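Local coordinates for hypothetical protein PSPTO_2114 (Pseudomonas syringae pv. tomato, PDB 2ODA), which probably acts as a phosphatase-like hydrolase of the haloacid dehalogenase (HAD) superfamily, although its physiological substrate is not established, at residues C55-E60 against P68-V73; P136-G139 against Q144-A147. All blocks are in the same frame, centred on the assembly; numbering follows the deposited sequence.

How the contacts relate
Contact 1 lies in the interior, its touching residues all buried, its centre about 10 Å from the centre of the chain; contact 2 is only partly buried, its centre farther out at about 17 Å. They share no elements: 55-60 with 68-73 joins a strand of the parallel sheet to the end of the helix that follows it, whereas 136-139 with 144-147 joins a loop after strand 127-131 to helix 142-147. A tryptophan carries each. In contact 1 it meets purely apolar neighbours; in contact 2 it meets a cysteine, and a water bridges polar atoms beside it. The centres are about 21 Å apart and the nearest atoms about 8 Å, without touching.

Contact 1 of 2, residues C55-E60 against P68-V73; sequences CAWIDE and PLAAPV
Trp57 on strand 55-58 faces Ala70 of 68-73, and their CA atoms, 8.4 Å apart, mark the closest approach of the two backbones. From Pro68 the chain curls in tight turns, with Val73 N bonded to Ala70 O at 2.9 Å, which brings Ala70 and Val73 round to the same indole. Both residues, like Trp57, aim their CB atoms at the opposite segment. The Ala70 methyl lies obliquely across the ring junction, along the NE1-CE2-CZ2 side of the indole, with CB 3.6 Å from Trp57 NE1 and 3.8 Å from both CE2 and CZ2. Val73 adds one branch, CG2, 4.0 Å from Trp57 CD1. A chi1 of 65° sets Trp57 CG between the backbone N and the carbonyl carbon, turning the NE1 side of the indole toward Ala70. These segments belong to a beta-alpha-beta unit of the HAD-type Rossmann-like fold, in which helix 63-69 links strand 55-58 to the neighbouring parallel strand 78-79. Leu13 and Leu17 of helix 13-17 also pack on Trp57. Past the strand, Asp59 OD1 accepts Glu60 N at 2.7 Å on its anti side and also Leu61 N, while OD2 takes Ser14 N; these bonds restrain the carboxylate's rotation.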
# COMPACT_ATOMS: atom_id res chain seq x y z
N CYS B 55 12.49 -10.29 -4.24
CA CYS B 55 11.58 -11.20 -3.54
C CYS B 55 11.84 -11.11 -2.06
O CYS B 55 12.99 -11.00 -1.64
CB CYS B 55 11.79 -12.67 -3.99
SG CYS B 55 11.48 -12.99 -5.74
N ALA B 56 10.77 -11.16 -1.27
CA ALA B 56 10.88 -11.28 0.18
C ALA B 56 9.90 -12.34 0.64
O ALA B 56 8.85 -12.52 -0.00
CB ALA B 56 10.50 -9.97 0.85
N TRP B 57 10.21 -12.99 1.77
CA TRP B 57 9.23 -13.90 2.38
C TRP B 57 8.59 -13.29 3.61
O TRP B 57 9.19 -12.46 4.31
CB TRP B 57 9.84 -15.27 2.73
CG TRP B 57 10.93 -15.25 3.78
CD1 TRP B 57 12.29 -15.24 3.56
CD2 TRP B 57 10.75 -15.31 5.20
NE1 TRP B 57 12.96 -15.27 4.76
CE2 TRP B 57 12.05 -15.32 5.78
CE3 TRP B 57 9.63 -15.33 6.04
CZ2 TRP B 57 12.25 -15.36 7.17
CZ3 TRP B 57 9.82 -15.36 7.43
CH2 TRP B 57 11.13 -15.37 7.98
N ILE B 58 7.35 -13.72 3.85
CA ILE B 58 6.56 -13.25 4.98
C ILE B 58 6.07 -14.44 5.77
O ILE B 58 5.59 -15.42 5.20
CB ILE B 58 5.31 -12.48 4.47
CG1 ILE B 58 5.75 -11.21 3.76
CG2 ILE B 58 4.33 -12.19 5.62
CD1 ILE B 58 4.61 -10.48 3.07
N ASP B 59 6.16 -14.36 7.09
CA ASP B 59 5.48 -15.35 7.93
C ASP B 59 5.08 -14.77 9.29
O ASP B 59 5.34 -13.58 9.58
CB ASP B 59 6.32 -16.63 8.06
CG ASP B 59 5.45 -17.89 8.09
OD1 ASP B 59 4.67 -18.05 9.05
OD2 ASP B 59 5.54 -18.71 7.17
N GLU B 60 4.39 -15.57 10.09
CA GLU B 60 4.00 -15.14 11.44
C GLU B 60 4.50 -16.12 12.50
O GLU B 60 4.37 -15.86 13.70
CB GLU B 60 2.48 -14.98 11.53
CG GLU B 60 1.71 -16.27 11.28
CD GLU B 60 0.22 -16.18 11.57
OE1 GLU B 60 -0.30 -15.08 11.86
OE2 GLU B 60 -0.45 -17.24 11.50
N PRO B 68 15.07 -21.27 10.81
CA PRO B 68 15.47 -22.54 10.18
C PRO B 68 14.69 -22.82 8.88
O PRO B 68 15.28 -23.32 7.90
CB PRO B 68 15.16 -23.60 11.25
CG PRO B 68 15.15 -22.84 12.53
CD PRO B 68 14.58 -21.49 12.18
N LEU B 69 13.39 -22.52 8.87
CA LEU B 69 12.59 -22.70 7.64
C LEU B 69 13.11 -21.93 6.43
O LEU B 69 12.96 -22.39 5.29
CB LEU B 69 11.11 -22.29 7.86
CG LEU B 69 10.21 -23.28 8.58
CD1 LEU B 69 8.78 -22.75 8.58
CD2 LEU B 69 10.29 -24.66 7.89
N ALA B 70 13.71 -20.75 6.66
CA ALA B 70 14.18 -19.91 5.56
C ALA B 70 15.55 -20.35 4.99
O ALA B 70 16.03 -19.78 3.99
CB ALA B 70 14.18 -18.41 5.95
N ALA B 71 16.15 -21.37 5.60
CA ALA B 71 17.46 -21.89 5.14
C ALA B 71 17.60 -22.06 3.61
O ALA B 71 18.59 -21.57 3.05
CB ALA B 71 17.85 -23.18 5.88
N PRO B 72 16.64 -22.73 2.92
CA PRO B 72 16.82 -22.88 1.48
C PRO B 72 16.64 -21.63 0.60
O PRO B 72 16.89 -21.72 -0.60
CB PRO B 72 15.78 -23.95 1.11
CG PRO B 72 14.68 -23.71 2.09
CD PRO B 72 15.43 -23.45 3.38
N VAL B 73 16.24 -20.50 1.17
CA VAL B 73 16.07 -19.25 0.40
C VAL B 73 16.89 -18.07 0.92
O VAL B 73 16.95 -17.02 0.28
CB VAL B 73 14.57 -18.79 0.28
CG1 VAL B 73 13.70 -19.83 -0.45
CG2 VAL B 73 13.96 -18.40 1.66

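Contact 2 of 2, residues P136-G139 against Q144-A147; sequences PLCG and QWQA
Cys138 and Trp145 meet at one corner of the indole, where the six-membered ring offers CZ3 to the cysteine. Its CB lies 4.0 Å from Trp145 CZ3 and its SG 4.1 Å from the same atom, so the CB-SG bond lies against a single ring carbon. The sulfur is 5.0 Å from the centroid of the six-membered ring and 53° off the ring normal, an oblique sulfur-aromatic contact. The tryptophan reaches it by extension: its CB does not aim directly at the loop, but chi1 of -173° swings CG anti to the backbone N and carries the far end of the indole toward Cys138. The cysteine, by contrast, already points its CB at the helix.

The arrangement joins part of the loop after strand 127-131, helix-like in its backbone angles but lacking regular helical bonding, to helix 142-147, which follows it closely in the chain, at the periphery of the HAD-type Rossmann-like fold. Phe20 makes an edge-to-face ring contact with Trp145, and Arg156 of helix 150-167 also touches the Trp145 side chain; Ala160 of that helix packs on Cys138.

Beside the apolar contact, the polar link is made through water. Gly139 O and Gln144 OE1 are 4.3 Å apart, both acceptors, and a water resolves the mismatch by donating to each, at 2.9 Å to Gly139 O and 2.7 Å to Gln144 OE1. The same OE1 accepts the backbone N of Ser141, so two donors grip one amide oxygen and restrain the Gln144 side chain near the start of its helix. Gly139, with a phi of 64°, lies in the left-handed helical region, a backbone shape readily adopted by a residue without a side chain, and breaks the right-handed run of 136-138.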
# COMPACT_ATOMS: atom_id res chain seq x y z
N PRO B 136 -2.49 -24.37 4.37
CA PRO B 136 -3.23 -24.88 5.53
C PRO B 136 -4.64 -25.43 5.25
O PRO B 136 -5.15 -26.24 6.02
CB PRO B 136 -3.28 -23.67 6.50
CG PRO B 136 -3.21 -22.48 5.60
CD PRO B 136 -2.26 -22.91 4.47
N LEU B 137 -5.27 -25.01 4.15
CA LEU B 137 -6.60 -25.53 3.79
C LEU B 137 -6.52 -27.00 3.38
O LEU B 137 -7.49 -27.75 3.50
CB LEU B 137 -7.23 -24.74 2.66
CG LEU B 137 -7.64 -23.32 3.02
CD1 LEU B 137 -7.94 -22.53 1.74
CD2 LEU B 137 -8.85 -23.36 3.93
N CYS B 138 -5.35 -27.39 2.89
CA CYS B 138 -5.05 -28.81 2.70
C CYS B 138 -4.42 -29.40 3.98
O CYS B 138 -4.90 -30.41 4.49
CB CYS B 138 -4.14 -28.99 1.47
SG CYS B 138 -4.87 -28.30 -0.06
N GLY B 139 -3.36 -28.78 4.48
CA GLY B 139 -2.81 -29.10 5.79
C GLY B 139 -2.27 -30.52 5.92
O GLY B 139 -2.27 -31.08 7.01
N GLN B 144 1.47 -37.60 3.92
CA GLN B 144 0.01 -37.70 3.99
C GLN B 144 -0.64 -37.38 2.63
O GLN B 144 -1.58 -38.08 2.19
CB GLN B 144 -0.55 -36.77 5.06
CG GLN B 144 -0.19 -37.19 6.49
CD GLN B 144 -0.62 -36.17 7.51
OE1 GLN B 144 -0.50 -34.96 7.29
NE2 GLN B 144 -1.15 -36.65 8.65
N TRP B 145 -0.16 -36.31 2.00
CA TRP B 145 -0.61 -35.91 0.67
C TRP B 145 -0.37 -37.03 -0.35
O TRP B 145 -1.23 -37.33 -1.17
CB TRP B 145 0.10 -34.63 0.23
CG TRP B 145 -0.41 -34.01 -1.07
CD1 TRP B 145 0.23 -34.01 -2.28
CD2 TRP B 145 -1.63 -33.27 -1.26
NE1 TRP B 145 -0.53 -33.32 -3.22
CE2 TRP B 145 -1.66 -32.85 -2.61
CE3 TRP B 145 -2.70 -32.92 -0.40
CZ2 TRP B 145 -2.74 -32.11 -3.14
CZ3 TRP B 145 -3.76 -32.19 -0.92
CH2 TRP B 145 -3.78 -31.80 -2.28
N GLN B 146 0.82 -37.63 -0.28
CA GLN B 146 1.17 -38.71 -1.20
C GLN B 146 0.41 -40.01 -0.93
O GLN B 146 0.23 -40.79 -1.85
CB GLN B 146 2.69 -38.94 -1.19
CG GLN B 146 3.44 -37.89 -2.06
CD GLN B 146 4.85 -37.56 -1.56
OE1 GLN B 146 5.54 -38.42 -1.00
NE2 GLN B 146 5.29 -36.32 -1.77
N ALA B 147 -0.03 -40.23 0.31
CA ALA B 147 -0.82 -41.43 0.68
C ALA B 147 -2.27 -41.39 0.20
O ALA B 147 -2.95 -42.42 0.15
CB ALA B 147 -0.77 -41.65 2.20
O HOH W 1 -1.75 -33.18 8.87